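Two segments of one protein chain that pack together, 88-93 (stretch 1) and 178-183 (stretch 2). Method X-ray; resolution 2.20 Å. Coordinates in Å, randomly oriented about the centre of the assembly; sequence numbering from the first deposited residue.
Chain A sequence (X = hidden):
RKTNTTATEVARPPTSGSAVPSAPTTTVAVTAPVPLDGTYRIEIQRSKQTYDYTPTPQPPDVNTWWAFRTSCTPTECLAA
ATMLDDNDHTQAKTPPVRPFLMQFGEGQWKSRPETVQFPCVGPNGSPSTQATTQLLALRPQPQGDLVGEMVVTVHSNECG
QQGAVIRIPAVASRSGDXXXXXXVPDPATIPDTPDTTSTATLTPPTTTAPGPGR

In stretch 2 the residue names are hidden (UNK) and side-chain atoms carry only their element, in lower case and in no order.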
ATOM      1  N   ASP A  88      -4.880 -18.139   2.948  1.00 71.53           N
ATOM      2  CA  ASP A  88      -6.332 -18.012   3.053  1.00 68.40           C
ATOM      3  C   ASP A  88      -6.676 -16.529   3.133  1.00 60.73           C
ATOM      4  O   ASP A  88      -6.546 -15.904   4.188  1.00 53.37           O
ATOM      5  CB  ASP A  88      -6.852 -18.781   4.262  1.00 75.02           C
ATOM      6  CG  ASP A  88      -8.319 -18.530   4.523  1.00 84.99           C
ATOM      7  OD1 ASP A  88      -9.114 -18.597   3.561  1.00 87.20           O
ATOM      8  OD2 ASP A  88      -8.678 -18.270   5.692  1.00 90.75           O
ATOM      9  N   HIS A  89      -7.122 -15.968   2.010  1.00 50.51           N
ATOM     10  CA  HIS A  89      -7.458 -14.554   1.920  1.00 50.37           C
ATOM     11  C   HIS A  89      -8.854 -14.240   2.446  1.00 49.13           C
ATOM     12  O   HIS A  89      -9.324 -13.110   2.278  1.00 48.08           O
ATOM     13  CB  HIS A  89      -7.321 -14.079   0.472  1.00 55.08           C
ATOM     14  CG  HIS A  89      -6.023 -14.467  -0.164  1.00 48.48           C
ATOM     15  ND1 HIS A  89      -5.908 -14.771  -1.503  1.00 48.60           N
ATOM     16  CD2 HIS A  89      -4.782 -14.606   0.360  1.00 48.64           C
ATOM     17  CE1 HIS A  89      -4.653 -15.081  -1.776  1.00 51.00           C
ATOM     18  NE2 HIS A  89      -3.950 -14.988  -0.662  1.00 50.24           N
ATOM     19  N   THR A  90      -9.529 -15.208   3.062  1.00 50.37           N
ATOM     20  CA  THR A  90     -10.807 -14.963   3.714  1.00 50.59           C
ATOM     21  C   THR A  90     -10.657 -14.652   5.196  1.00 50.78           C
ATOM     22  O   THR A  90     -11.655 -14.329   5.848  1.00 50.98           O
ATOM     23  CB  THR A  90     -11.737 -16.171   3.543  1.00 59.07           C
ATOM     24  OG1 THR A  90     -11.152 -17.322   4.165  1.00 53.23           O
ATOM     25  CG2 THR A  90     -11.974 -16.463   2.068  1.00 58.50           C
ATOM     26  N   GLN A  91      -9.444 -14.736   5.735  1.00 58.62           N
ATOM     27  CA  GLN A  91      -9.176 -14.484   7.143  1.00 51.09           C
ATOM     28  C   GLN A  91      -8.111 -13.403   7.278  1.00 49.97           C
ATOM     29  O   GLN A  91      -7.201 -13.306   6.447  1.00 49.82           O
ATOM     30  CB  GLN A  91      -8.717 -15.768   7.847  1.00 62.64           C
ATOM     31  CG  GLN A  91      -8.403 -15.602   9.326  1.00 73.46           C
ATOM     32  CD  GLN A  91      -7.918 -16.890   9.964  1.00 79.44           C
ATOM     33  OE1 GLN A  91      -7.698 -17.890   9.279  1.00 74.29           O
ATOM     34  NE2 GLN A  91      -7.753 -16.873  11.282  1.00 82.65           N
ATOM     35  N   ALA A  92      -8.237 -12.584   8.320  1.00 49.77           N
ATOM     36  CA  ALA A  92      -7.221 -11.586   8.602  1.00 52.53           C
ATOM     37  C   ALA A  92      -5.909 -12.261   8.994  1.00 54.24           C
ATOM     38  O   ALA A  92      -5.871 -13.423   9.406  1.00 54.52           O
ATOM     39  CB  ALA A  92      -7.685 -10.644   9.712  1.00 51.36           C
ATOM     40  N   LYS A  93      -4.821 -11.508   8.854  1.00 53.82           N
ATOM     41  CA  LYS A  93      -3.498 -12.044   9.141  1.00 56.30           C
ATOM     42  C   LYS A  93      -3.356 -12.366  10.625  1.00 61.13           C
ATOM     43  O   LYS A  93      -3.833 -11.625  11.489  1.00 60.28           O
ATOM     44  CB  LYS A  93      -2.425 -11.042   8.713  1.00 49.84           C
ATOM     45  CG  LYS A  93      -0.996 -11.560   8.805  1.00 49.39           C
ATOM     46  CD  LYS A  93      -0.668 -12.518   7.672  1.00 52.86           C
ATOM     47  CE  LYS A  93       0.794 -12.928   7.718  1.00 60.03           C
ATOM     48  NZ  LYS A  93       1.157 -13.832   6.594  1.00 68.07           N
ATOM     49  N   UNK A 178     -14.885  -8.051  -0.883  1.00 47.72           N
ATOM     50  CA  UNK A 178     -14.289  -8.212   0.431  1.00 46.68           C
ATOM     51  C   UNK A 178     -14.520  -9.627   0.952  1.00 57.19           C
ATOM     52  O   UNK A 178     -15.448 -10.315   0.522  1.00 56.60           O
ATOM     53  c   UNK A 178     -13.039  -5.525   1.635  1.00 45.27           C
ATOM     54  c   UNK A 178     -14.495  -5.731   1.249  1.00 47.63           C
ATOM     55  c   UNK A 178     -15.400  -4.862   2.100  1.00 44.22           C
ATOM     56  c   UNK A 178     -14.880  -7.200   1.411  1.00 43.23           C
ATOM     57  N   UNK A 179     -13.680 -10.087   1.875  1.00 63.72           N
ATOM     58  CA  UNK A 179     -13.982 -11.322   2.600  1.00 65.65           C
ATOM     59  C   UNK A 179     -15.069 -11.072   3.628  1.00 72.90           C
ATOM     60  O   UNK A 179     -14.854 -10.339   4.605  1.00 74.38           O
ATOM     61  c   UNK A 179     -11.619 -10.785   2.654  1.00 61.86           C
ATOM     62  c   UNK A 179     -12.351  -9.559   2.220  1.00 63.30           C
ATOM     63  c   UNK A 179     -12.649 -11.681   3.279  1.00 60.42           C
ATOM     64  N   UNK A 180     -16.256 -11.662   3.446  1.00 79.09           N
ATOM     65  CA  UNK A 180     -17.373 -11.377   4.365  1.00 75.02           C
ATOM     66  C   UNK A 180     -17.095 -11.746   5.814  1.00 67.55           C
ATOM     67  O   UNK A 180     -17.880 -11.368   6.690  1.00 68.07           O
ATOM     68  c   UNK A 180     -16.650 -12.574   2.360  1.00 79.83           C
ATOM     69  c   UNK A 180     -18.142 -12.465   2.361  1.00 80.27           C
ATOM     70  c   UNK A 180     -18.522 -12.217   3.792  1.00 78.39           C
ATOM     71  N   UNK A 181     -16.004 -12.460   6.093  1.00 72.07           N
ATOM     72  CA  UNK A 181     -15.660 -12.788   7.469  1.00 78.39           C
ATOM     73  C   UNK A 181     -14.872 -11.674   8.146  1.00 79.08           C
ATOM     74  O   UNK A 181     -15.013 -11.473   9.357  1.00 84.65           O
ATOM     75  c   UNK A 181     -14.870 -14.095   7.518  1.00 83.58           C
ATOM     76  N   UNK A 182     -14.054 -10.939   7.396  1.00 77.33           N
ATOM     77  CA  UNK A 182     -13.163  -9.951   7.995  1.00 79.56           C
ATOM     78  C   UNK A 182     -13.907  -8.639   8.204  1.00 83.67           C
ATOM     79  O   UNK A 182     -14.849  -8.304   7.476  1.00 87.43           O
ATOM     80  c   UNK A 182     -10.774  -9.131   7.948  1.00 75.94           C
ATOM     81  c   UNK A 182     -11.898  -9.755   7.129  1.00 76.99           C
ATOM     82  c   UNK A 182     -12.206  -8.915   5.893  1.00 73.46           C
ATOM     83  N   UNK A 183     -13.491  -7.895   9.228  1.00 77.70           N
ATOM     84  CA  UNK A 183     -14.019  -6.564   9.511  1.00 71.60           C
ATOM     85  C   UNK A 183     -12.914  -5.555   9.228  1.00 64.47           C
ATOM     86  O   UNK A 183     -11.907  -5.511   9.944  1.00 65.38           O
ATOM     87  c   UNK A 183     -15.398  -7.627  11.321  1.00 66.86           C
ATOM     88  o   UNK A 183     -13.383  -6.417  11.845  1.00 70.30           O
ATOM     89  c   UNK A 183     -14.506  -6.448  10.956  1.00 71.55           C
TER

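Position 178 carries four side-chain carbons and no heteroatom. The chain runs from CB to a second carbon, where it forks into two terminal carbons. Its CA-to-CB bond points away from stretch 1, and its nearest side-chain atom, CB, is 8.2 Å from O of His-89. Four carbons forked at the second identify Leu-178, with chi1 in the m well and chi2 in t.

At position 179 three carbons close a ring onto the backbone nitrogen. The CA-to-CB bond points toward stretch 1, and the ring meets the backbone there: its CB lies 3.8 Å from CA of Thr-90, and the middle ring carbon approaches the carbonyl oxygen of His-89. This is Pro-179, and the latter contact is CG to O of His-89 at 3.3 Å. The residue is buried, and its CA is 5.0 Å from CA of Thr-90.

Position 180 repeats the pattern, three carbons returning to the backbone nitrogen, but here the ring does not touch stretch 1 and is exposed. It is Pro-180; its CD comes no closer than 6.1 Å, to CG2 of Thr-90. Its phi of -60° suits the first corner of the type I turn that begins at Pro-179.

A single carbon makes up the side chain at position 181. It points toward stretch 1, where CB lies 3.6 Å from O of Thr-90. With nothing beyond CB, the residue is Ala-181, the second corner of the turn.

Position 182 has three carbons, with CB bearing two others and no oxygen. One branch reaches the methyl group of Ala-92. This is Val-182; with chi1 at 76°, that branch is CG2, 3.9 Å from CB of Ala-92. The backbone N of Val-182 donates to O of Pro-179 at 3.0 Å, closing the turn.

At position 183 CB carries one oxygen and one carbon, out of reach of stretch 1; this is Thr-183.

The contact joins two type I turns without any hydrogen bond between them, burying 195 Å² in total. In stretch 1 the turn from Asp-88 to Gln-91 is closed by a weak bond from N of Gln-91 to O of Asp-88, 3.5 Å, and a very short one from OG1 of Thr-90 to OD1 of Asp-88, 2.5 Å, ties the Thr-90 side chain back to its own segment. Packing therefore rests on van der Waals contact: Pro-179 lies against the backbone of His-89 and Thr-90, Ala-181 meets the Thr-90 carbonyl, and Val-182 and Ala-92 form an apolar pair.

Stretch 2 (178-183) LPPAVT
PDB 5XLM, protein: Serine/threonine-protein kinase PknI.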